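Local coordinates for protein peptide synthetase, module 7 (Actinoplanes teichomyceticus, PDB 4TX3) that forms a condensation-type domain of a nonribosomal peptide synthetase and probably serves to recruit partner enzymes to the growing peptide rather than to join amino acids itself, at residues A108-Q113 and R124-A129; N210-I215 and E347-P352; F320-A325 and G451-D456. All blocks are in the same frame, centred on the assembly; numbering follows the deposited sequence.

Contact 1: residues A108-Q113 and R124-A129; sequences AERGEQ and RCELFA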
loop_
_atom_site.group_PDB
_atom_site.type_symbol
_atom_site.label_atom_id
_atom_site.label_comp_id
_atom_site.label_asym_id
_atom_site.label_seq_id
_atom_site.Cartn_x
_atom_site.Cartn_y
_atom_site.Cartn_z
ATOM N N ALA B 108 11.346 15.441 23.051
ATOM C CA ALA B 108 10.488 16.620 23.001
ATOM C C ALA B 108 11.267 17.876 22.617
ATOM O O ALA B 108 10.817 18.648 21.769
ATOM C CB ALA B 108 9.791 16.823 24.332
ATOM N N GLU B 109 12.422 18.089 23.241
ATOM C CA GLU B 109 13.228 19.275 22.953
ATOM C C GLU B 109 13.702 19.319 21.497
ATOM O O GLU B 109 13.664 20.370 20.857
ATOM C CB GLU B 109 14.437 19.343 23.883
ATOM C CG GLU B 109 15.488 20.353 23.439
ATOM C CD GLU B 109 16.898 19.929 23.811
ATOM O OE1 GLU B 109 17.657 19.498 22.905
ATOM O OE2 GLU B 109 17.248 20.026 25.010
ATOM N N ARG B 110 14.143 18.176 20.980
ATOM C CA ARG B 110 14.632 18.082 19.606
ATOM C C ARG B 110 13.496 18.339 18.591
ATOM O O ARG B 110 13.689 19.034 17.582
ATOM C CB ARG B 110 15.289 16.705 19.401
ATOM C CG ARG B 110 15.833 16.391 18.009
ATOM C CD ARG B 110 16.822 17.425 17.489
ATOM N NE ARG B 110 17.834 17.844 18.462
ATOM C CZ ARG B 110 18.870 18.635 18.170
ATOM N NH1 ARG B 110 19.038 19.090 16.928
ATOM N NH2 ARG B 110 19.745 18.967 19.118
ATOM N N GLY B 111 12.308 17.811 18.877
ATOM C CA GLY B 111 11.154 18.010 18.018
ATOM C C GLY B 111 10.542 19.404 18.142
ATOM O O GLY B 111 9.801 19.839 17.251
ATOM N N GLU B 112 10.850 20.114 19.228
ATOM C CA GLU B 112 10.305 21.458 19.437
ATOM C C GLU B 112 11.159 22.553 18.809
ATOM O O GLU B 112 10.682 23.651 18.563
ATOM C CB GLU B 112 10.142 21.755 20.928
ATOM C CG GLU B 112 8.929 21.118 21.565
ATOM C CD GLU B 112 7.631 21.588 20.928
ATOM O OE1 GLU B 112 7.175 22.711 21.262
ATOM O OE2 GLU B 112 7.066 20.837 20.092
ATOM N N GLN B 113 12.417 22.244 18.550
ATOM C CA GLN B 113 13.374 23.231 18.081
ATOM C C GLN B 113 12.944 23.930 16.776
ATOM O O GLN B 113 12.589 23.287 15.790
ATOM C CB GLN B 113 14.729 22.553 17.916
ATOM C CG GLN B 113 15.853 23.494 17.552
ATOM C CD GLN B 113 17.149 22.754 17.327
ATOM O OE1 GLN B 113 17.406 21.707 17.944
ATOM N NE2 GLN B 113 17.964 23.271 16.432
ATOM N N ARG B 124 15.439 17.359 10.243
ATOM C CA ARG B 124 16.373 17.300 11.347
ATOM C C ARG B 124 16.299 15.920 11.987
ATOM O O ARG B 124 15.212 15.396 12.241
ATOM C CB ARG B 124 16.027 18.398 12.346
ATOM C CG ARG B 124 16.775 18.380 13.617
ATOM C CD ARG B 124 16.037 19.210 14.650
ATOM N NE ARG B 124 15.878 20.594 14.226
ATOM C CZ ARG B 124 14.782 21.308 14.457
ATOM N NH1 ARG B 124 13.764 20.754 15.121
ATOM N NH2 ARG B 124 14.707 22.567 14.034
ATOM N N CYS B 125 17.451 15.317 12.233
ATOM C CA CYS B 125 17.460 14.003 12.836
ATOM C C CYS B 125 18.432 13.955 14.004
ATOM O O CYS B 125 19.384 14.738 14.053
ATOM C CB CYS B 125 17.800 12.937 11.789
ATOM S SG CYS B 125 19.356 13.176 10.893
ATOM N N GLU B 126 18.172 13.055 14.954
ATOM C CA GLU B 126 19.134 12.784 16.016
ATOM C C GLU B 126 19.082 11.311 16.420
ATOM O O GLU B 126 18.046 10.650 16.330
ATOM C CB GLU B 126 18.886 13.691 17.234
ATOM C CG GLU B 126 20.174 14.050 18.009
ATOM C CD GLU B 126 19.956 15.075 19.145
ATOM O OE1 GLU B 126 18.832 15.152 19.697
ATOM O OE2 GLU B 126 20.916 15.806 19.500
ATOM N N LEU B 127 20.217 10.786 16.847
ATOM C CA LEU B 127 20.267 9.397 17.254
ATOM C C LEU B 127 20.639 9.322 18.727
ATOM O O LEU B 127 21.698 9.800 19.139
ATOM C CB LEU B 127 21.257 8.616 16.389
ATOM C CG LEU B 127 21.305 7.110 16.647
ATOM C CD1 LEU B 127 19.968 6.448 16.343
ATOM C CD2 LEU B 127 22.428 6.471 15.830
ATOM N N PHE B 128 19.750 8.729 19.512
ATOM C CA PHE B 128 19.966 8.560 20.943
ATOM C C PHE B 128 20.473 7.147 21.244
ATOM O O PHE B 128 19.906 6.163 20.757
ATOM C CB PHE B 128 18.672 8.860 21.710
ATOM C CG PHE B 128 18.200 10.268 21.531
ATOM C CD1 PHE B 128 18.836 11.314 22.191
ATOM C CD2 PHE B 128 17.152 10.561 20.673
ATOM C CE1 PHE B 128 18.428 12.622 22.014
ATOM C CE2 PHE B 128 16.733 11.866 20.492
ATOM C CZ PHE B 128 17.377 12.902 21.166
ATOM N N ALA B 129 21.550 7.046 22.021
ATOM C CA ALA B 129 22.099 5.739 22.370
ATOM C C ALA B 129 21.711 5.346 23.796
ATOM O O ALA B 129 22.078 6.013 24.762
ATOM C CB ALA B 129 23.600 5.730 22.202
#

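Contact 2: residues N210-I215 and E347-P352; sequences NHLAGI and ELLALP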
loop_
_atom_site.group_PDB
_atom_site.type_symbol
_atom_site.label_atom_id
_atom_site.label_comp_id
_atom_site.label_asym_id
_atom_site.label_seq_id
_atom_site.Cartn_x
_atom_site.Cartn_y
_atom_site.Cartn_z
ATOM N N ASN B 210 -18.591 32.100 -4.136
ATOM C CA ASN B 210 -20.033 31.917 -4.041
ATOM C C ASN B 210 -20.423 31.007 -2.875
ATOM O O ASN B 210 -21.255 31.378 -2.043
ATOM C CB ASN B 210 -20.590 31.356 -5.357
ATOM C CG ASN B 210 -20.633 32.406 -6.487
ATOM O OD1 ASN B 210 -20.599 33.610 -6.232
ATOM N ND2 ASN B 210 -20.729 31.938 -7.735
ATOM N N HIS B 211 -19.815 29.824 -2.805
ATOM C CA HIS B 211 -20.089 28.879 -1.727
ATOM C C HIS B 211 -19.813 29.513 -0.351
ATOM O O HIS B 211 -20.601 29.351 0.570
ATOM C CB HIS B 211 -19.253 27.606 -1.927
ATOM C CG HIS B 211 -19.479 26.537 -0.898
ATOM N ND1 HIS B 211 -20.572 25.695 -0.924
ATOM C CD2 HIS B 211 -18.740 26.156 0.174
ATOM C CE1 HIS B 211 -20.502 24.850 0.093
ATOM N NE2 HIS B 211 -19.395 25.105 0.770
ATOM N N LEU B 212 -18.716 30.256 -0.218
ATOM C CA LEU B 212 -18.290 30.765 1.092
ATOM C C LEU B 212 -18.632 32.239 1.332
ATOM O O LEU B 212 -18.184 32.831 2.312
ATOM C CB LEU B 212 -16.780 30.570 1.273
ATOM C CG LEU B 212 -16.295 29.123 1.420
ATOM C CD1 LEU B 212 -14.774 29.059 1.608
ATOM C CD2 LEU B 212 -17.016 28.411 2.557
ATOM N N ALA B 213 -19.420 32.825 0.440
ATOM C CA ALA B 213 -19.855 34.219 0.580
ATOM C C ALA B 213 -20.571 34.504 1.902
ATOM O O ALA B 213 -21.649 33.968 2.159
ATOM C CB ALA B 213 -20.758 34.589 -0.572
ATOM N N GLY B 214 -19.968 35.346 2.737
ATOM C CA GLY B 214 -20.610 35.812 3.956
ATOM C C GLY B 214 -20.491 34.961 5.217
ATOM O O GLY B 214 -21.331 35.067 6.111
ATOM N N ILE B 215 -19.463 34.124 5.305
ATOM C CA ILE B 215 -19.263 33.328 6.513
ATOM C C ILE B 215 -18.665 34.197 7.599
ATOM O O ILE B 215 -17.923 35.123 7.304
ATOM C CB ILE B 215 -18.344 32.126 6.267
ATOM C CG1 ILE B 215 -16.994 32.610 5.740
ATOM C CG2 ILE B 215 -18.996 31.159 5.291
ATOM C CD1 ILE B 215 -16.020 31.525 5.473
ATOM N N GLU B 347 -7.611 35.208 0.461
ATOM C CA GLU B 347 -7.587 36.296 -0.533
ATOM C C GLU B 347 -8.883 36.470 -1.304
ATOM O O GLU B 347 -9.440 37.558 -1.345
ATOM C CB GLU B 347 -6.500 36.066 -1.576
ATOM C CG GLU B 347 -5.097 36.204 -1.099
ATOM C CD GLU B 347 -4.148 35.424 -1.986
ATOM O OE1 GLU B 347 -4.404 35.374 -3.214
ATOM O OE2 GLU B 347 -3.171 34.840 -1.450
ATOM N N LEU B 348 -9.323 35.396 -1.955
ATOM C CA LEU B 348 -10.528 35.413 -2.780
ATOM C C LEU B 348 -11.736 35.927 -2.024
ATOM O O LEU B 348 -12.673 36.446 -2.617
ATOM C CB LEU B 348 -10.838 34.013 -3.307
ATOM C CG LEU B 348 -9.676 33.260 -3.939
ATOM C CD1 LEU B 348 -10.118 31.863 -4.289
ATOM C CD2 LEU B 348 -9.171 33.990 -5.176
ATOM N N LEU B 349 -11.723 35.752 -0.711
ATOM C CA LEU B 349 -12.846 36.161 0.107
ATOM C C LEU B 349 -12.610 37.525 0.730
ATOM O O LEU B 349 -13.417 37.972 1.544
ATOM C CB LEU B 349 -13.100 35.139 1.201
ATOM C CG LEU B 349 -13.670 33.803 0.764
ATOM C CD1 LEU B 349 -13.801 32.904 2.006
ATOM C CD2 LEU B 349 -15.019 33.997 0.042
ATOM N N ALA B 350 -11.506 38.167 0.340
ATOM C CA ALA B 350 -11.055 39.443 0.919
ATOM C C ALA B 350 -11.140 39.397 2.432
ATOM O O ALA B 350 -11.628 40.326 3.063
ATOM C CB ALA B 350 -11.868 40.622 0.380
ATOM N N LEU B 351 -10.674 38.294 3.000
ATOM C CA LEU B 351 -10.734 38.083 4.433
ATOM C C LEU B 351 -9.526 38.729 5.118
ATOM O O LEU B 351 -8.381 38.480 4.733
ATOM C CB LEU B 351 -10.778 36.590 4.734
ATOM C CG LEU B 351 -11.179 36.240 6.156
ATOM C CD1 LEU B 351 -12.692 36.270 6.231
ATOM C CD2 LEU B 351 -10.600 34.886 6.596
ATOM N N PRO B 352 -9.776 39.585 6.119
ATOM C CA PRO B 352 -8.650 40.107 6.896
ATOM C C PRO B 352 -7.920 38.977 7.623
ATOM O O PRO B 352 -8.517 38.254 8.439
ATOM C CB PRO B 352 -9.317 41.073 7.883
ATOM C CG PRO B 352 -10.732 40.621 7.958
ATOM C CD PRO B 352 -11.065 40.116 6.590
#

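Contact 3: residues F320-A325 and G451-D456; sequences FLEVVA and GRRISD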
loop_
_atom_site.group_PDB
_atom_site.type_symbol
_atom_site.label_atom_id
_atom_site.label_comp_id
_atom_site.label_asym_id
_atom_site.label_seq_id
_atom_site.Cartn_x
_atom_site.Cartn_y
_atom_site.Cartn_z
ATOM N N PHE B 320 -31.546 14.509 11.356
ATOM C CA PHE B 320 -30.195 14.047 11.052
ATOM C C PHE B 320 -30.062 13.721 9.579
ATOM O O PHE B 320 -29.106 14.142 8.921
ATOM C CB PHE B 320 -29.837 12.813 11.889
ATOM C CG PHE B 320 -28.594 12.116 11.434
ATOM C CD1 PHE B 320 -27.346 12.698 11.624
ATOM C CD2 PHE B 320 -28.667 10.883 10.796
ATOM C CE1 PHE B 320 -26.196 12.058 11.185
ATOM C CE2 PHE B 320 -27.515 10.231 10.359
ATOM C CZ PHE B 320 -26.280 10.811 10.557
ATOM N N LEU B 321 -31.034 12.976 9.066
ATOM C CA LEU B 321 -31.023 12.557 7.670
ATOM C C LEU B 321 -31.072 13.758 6.729
ATOM O O LEU B 321 -30.425 13.752 5.677
ATOM C CB LEU B 321 -32.197 11.619 7.377
ATOM C CG LEU B 321 -32.146 10.183 7.874
ATOM C CD1 LEU B 321 -33.483 9.532 7.572
ATOM C CD2 LEU B 321 -31.009 9.432 7.205
ATOM N N GLU B 322 -31.833 14.784 7.098
ATOM C CA GLU B 322 -31.834 16.014 6.314
ATOM C C GLU B 322 -30.453 16.682 6.320
ATOM O O GLU B 322 -30.020 17.233 5.292
ATOM C CB GLU B 322 -32.920 16.979 6.817
ATOM C CG GLU B 322 -34.328 16.570 6.327
ATOM C CD GLU B 322 -35.492 17.231 7.080
ATOM O OE1 GLU B 322 -35.326 17.605 8.266
ATOM O OE2 GLU B 322 -36.584 17.359 6.469
ATOM N N VAL B 323 -29.751 16.612 7.453
ATOM C CA VAL B 323 -28.425 17.217 7.541
ATOM C C VAL B 323 -27.420 16.461 6.665
ATOM O O VAL B 323 -26.611 17.077 5.962
ATOM C CB VAL B 323 -27.908 17.261 8.975
ATOM C CG1 VAL B 323 -26.500 17.843 8.999
ATOM C CG2 VAL B 323 -28.848 18.082 9.856
ATOM N N VAL B 324 -27.515 15.133 6.689
ATOM C CA VAL B 324 -26.689 14.264 5.861
ATOM C C VAL B 324 -26.811 14.618 4.392
ATOM O O VAL B 324 -25.812 14.798 3.698
ATOM C CB VAL B 324 -27.061 12.768 6.068
ATOM C CG1 VAL B 324 -26.463 11.890 4.969
ATOM C CG2 VAL B 324 -26.597 12.297 7.460
ATOM N N ALA B 325 -28.044 14.731 3.925
ATOM C CA ALA B 325 -28.301 15.043 2.531
ATOM C C ALA B 325 -27.757 16.430 2.145
ATOM O O ALA B 325 -27.245 16.601 1.030
ATOM C CB ALA B 325 -29.798 14.947 2.240
ATOM N N GLY B 451 -34.047 9.997 12.424
ATOM C CA GLY B 451 -35.008 11.042 12.107
ATOM C C GLY B 451 -35.048 12.137 13.153
ATOM O O GLY B 451 -35.795 13.115 13.040
ATOM N N ARG B 452 -34.237 11.975 14.185
ATOM C CA ARG B 452 -34.179 12.951 15.253
ATOM C C ARG B 452 -33.676 14.316 14.755
ATOM O O ARG B 452 -32.773 14.392 13.907
ATOM C CB ARG B 452 -33.293 12.423 16.382
ATOM C CG ARG B 452 -33.182 13.373 17.555
ATOM C CD ARG B 452 -32.776 12.642 18.819
ATOM N NE ARG B 452 -33.522 11.402 18.975
ATOM C CZ ARG B 452 -33.601 10.738 20.122
ATOM N NH1 ARG B 452 -32.985 11.216 21.202
ATOM N NH2 ARG B 452 -34.297 9.608 20.186
ATOM N N ARG B 453 -34.268 15.388 15.282
ATOM C CA ARG B 453 -33.895 16.751 14.895
ATOM C C ARG B 453 -32.947 17.359 15.913
ATOM O O ARG B 453 -32.859 16.878 17.054
ATOM C CB ARG B 453 -35.133 17.635 14.749
ATOM C CG ARG B 453 -36.143 17.078 13.779
ATOM C CD ARG B 453 -37.434 17.879 13.730
ATOM N NE ARG B 453 -38.375 17.237 12.809
ATOM C CZ ARG B 453 -38.456 17.502 11.505
ATOM N NH1 ARG B 453 -37.661 18.414 10.954
ATOM N NH2 ARG B 453 -39.333 16.853 10.749
ATOM N N ILE B 454 -32.263 18.424 15.495
ATOM C CA ILE B 454 -31.260 19.111 16.305
ATOM C C ILE B 454 -31.749 19.443 17.716
ATOM O O ILE B 454 -31.034 19.243 18.716
ATOM C CB ILE B 454 -30.809 20.419 15.611
ATOM C CG1 ILE B 454 -30.067 20.109 14.312
ATOM C CG2 ILE B 454 -29.914 21.223 16.523
ATOM C CD1 ILE B 454 -29.493 21.349 13.619
ATOM N N SER B 455 -32.981 19.944 17.777
ATOM C CA SER B 455 -33.606 20.390 19.019
ATOM C C SER B 455 -33.978 19.247 19.980
ATOM O O SER B 455 -34.168 19.486 21.170
ATOM C CB SER B 455 -34.865 21.197 18.703
ATOM O OG SER B 455 -35.831 20.361 18.086
ATOM N N ASP B 456 -34.107 18.028 19.461
ATOM C CA ASP B 456 -34.356 16.861 20.299
ATOM C C ASP B 456 -33.093 16.116 20.729
ATOM O O ASP B 456 -33.203 15.043 21.298
ATOM C CB ASP B 456 -35.245 15.828 19.597
ATOM C CG ASP B 456 -36.429 16.435 18.891
ATOM O OD1 ASP B 456 -37.006 17.428 19.416
ATOM O OD2 ASP B 456 -36.796 15.869 17.820
#

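Contact 1: residues A108-Q113 and R124-A129
With CG trans to the backbone N (chi1 173°) and a bend at chi3 (-60°), Arg124 carries its guanidinium back over the end of helix 103-112, where it meets Arg110 and Gln113. The contact belongs to a beta-alpha-beta unit, in which strand 96-97, this helix and strand 123-129 follow one another and the two strands run parallel at the margin of a mixed sheet, part of the two-lobed, acyltransferase-like fold of condensation domains. The guanidinium end of Arg124 grips one oxygen with two nitrogens: NH2 lies 2.8 Å from Gln113 O and NH1 lies 2.9 Å from the same atom, both arriving from one face of that carbonyl. Arg124 NH1 also makes a weak bond to Arg110 O at 3.0 Å. A positive charge set among the last carbonyls of a helix should be favoured by the helix dipole. Beneath these bonds the extended Gln113 side chain crosses Arg124 at a slant, its CB over one guanidinium face, toward the rim, and its amide stacked at 16° to that group; Phe115 adds a cation-pi partner. Arg110 reaches out differently, its chain bent twice past CG, and crosses Glu126 at about a right angle. Arg110 NE forms a salt bridge with Glu126 OE1 at 3.1 Å, while OE2 sits over a guanidinium face rather than in line with an N-H. The two arginines run close, and the carboxylate of Glu126 probably offsets part of their mutual repulsion. Backbone bonds from Arg124 to Thr140 and from Glu126 to Ser138 fix both residues on strand 123-129, next to strand 134-142. The tightest carbon contact joins the two arginine chains just short of their charged ends, where CD of Arg110 lies 3.4 Å from CD of Arg124.

Contact 2: residues N210-I215 and E347-P352
Leu349 presses both methyl groups against Leu212, and with Ile215 these three residues make up most of the contact. CD1 of Leu349 is the shared point: it lies 3.9 Å from Leu212 CB, 4.0 Å from Leu212 CD1 and 4.3 Å from Ile215 CD1. Its twin, Leu349 CD2, straddles the same neighbour, 4.0 Å from Leu212 CB. The leucine side chains cross at about a right angle, so the fork of Leu349 sits astride the base of Leu212 rather than end against end. In Leu349 CG lies trans to the carbonyl carbon (chi1 -71°), which turns the fork outward from its own chain toward the neighbouring segment. Ile215 joins from the far end of a type II beta turn that starts at Leu212; its extended CD1 branch folds back toward the leucine pair, and Gly214, with positive phi, makes the bend. Replacing Leu349 by an alanine removes both methyl groups, and would probably open a gap beside Leu212 and leave Ile215 CD1 without its mate across the contact. Beyond this apolar core, Val360 touches both Leu212 and Ile215. Arg311 NH1 donates to the carbonyl oxygens of His211 and Ala213, tying the turn to strand 306-313, and Leu348 reaches back to Ile205 and Arg209 on helix 200-211. On both sides the touching leucine is the first residue to leave its helix: Leu212 follows helix 200-211, Leu349 follows helix 345-348. The second ending has Ala350 at positive phi as its C-prime residue, with Ala350 N bonded to Glu347 O at 2.7 Å and Leu351 N to Pro346 O. The arrangement is thus an apolar contact between two helix C-termini, one followed by a type II turn and the other ended by a Schellman motif.

Contact 3: residues F320-A325 and G451-D456
Phe320 N gives its hydrogen to Arg452 O across 2.8 Å, the one hydrogen bond between the two segments, joining the loop after helix 429-448 to the start of helix 320-334. The donor is tilted 21° from the carbonyl plane of Arg452. Phe320 stands in the first turn of its helix, where N-H groups have no helical carbonyl to pair with, so the loop supplies one; Phe320 CB also rests 3.9 Å from the same Arg452 O. Beside this bond, at the exposed side of the contact, Glu322 OE1 faces Arg453 NH1 at 3.7 Å, a long salt bridge. The oxygen lies well out of the guanidinium plane, and the carboxylate and guanidinium planes stand 68° apart, so only charge is likely to bind the pair. Each group has a firmer partner of its own. Glu322 OE1 accepts from Thr319 N, as in the reverse bond of a capping box, because CG trans to the carbonyl carbon (chi1 -78°) folds the acid back over the first turn. Arg453 NH1 bonds to Asp317 O, and its side chain lies on Thr319. In the next shell, Asp317 also takes Ser455 OG through OD2, Leu321 shares a backbone bond with Pro450, and the Phe320 ring turns away from the loop, with Val324 CG2 over one face and Val446 of helix 429-448 beside it. Ile454 opens a short 3-10 turn, closed by Asp456 N to Arg453 O at 2.9 Å. Together these bonds dock the segment trailing the last long helix onto the amino end of another. The site is characteristic of helix N-terminal capping, here completed from a distant part of the chain by a borrowed carbonyl.

Contact 1 closes before either of the others opens and lies on the opposite side of the chain's centre, with centres 40 Å from contact 2 and 48 Å from contact 3. It belongs to the five-stranded mixed sheet that includes strand 123-129. Contacts 2 and 3 are nearer neighbours, 28 Å between centres and about 11 Å between nearest atoms, and their segments alternate along the sequence: 210-215, 320-325, 347-352, 451-456. Helices 320-334 and 345-348, which follow each other, carry one segment of each. Contact 1 is thus a local closure, whereas the interleaved pair ties distant parts of the condensation-type chain together.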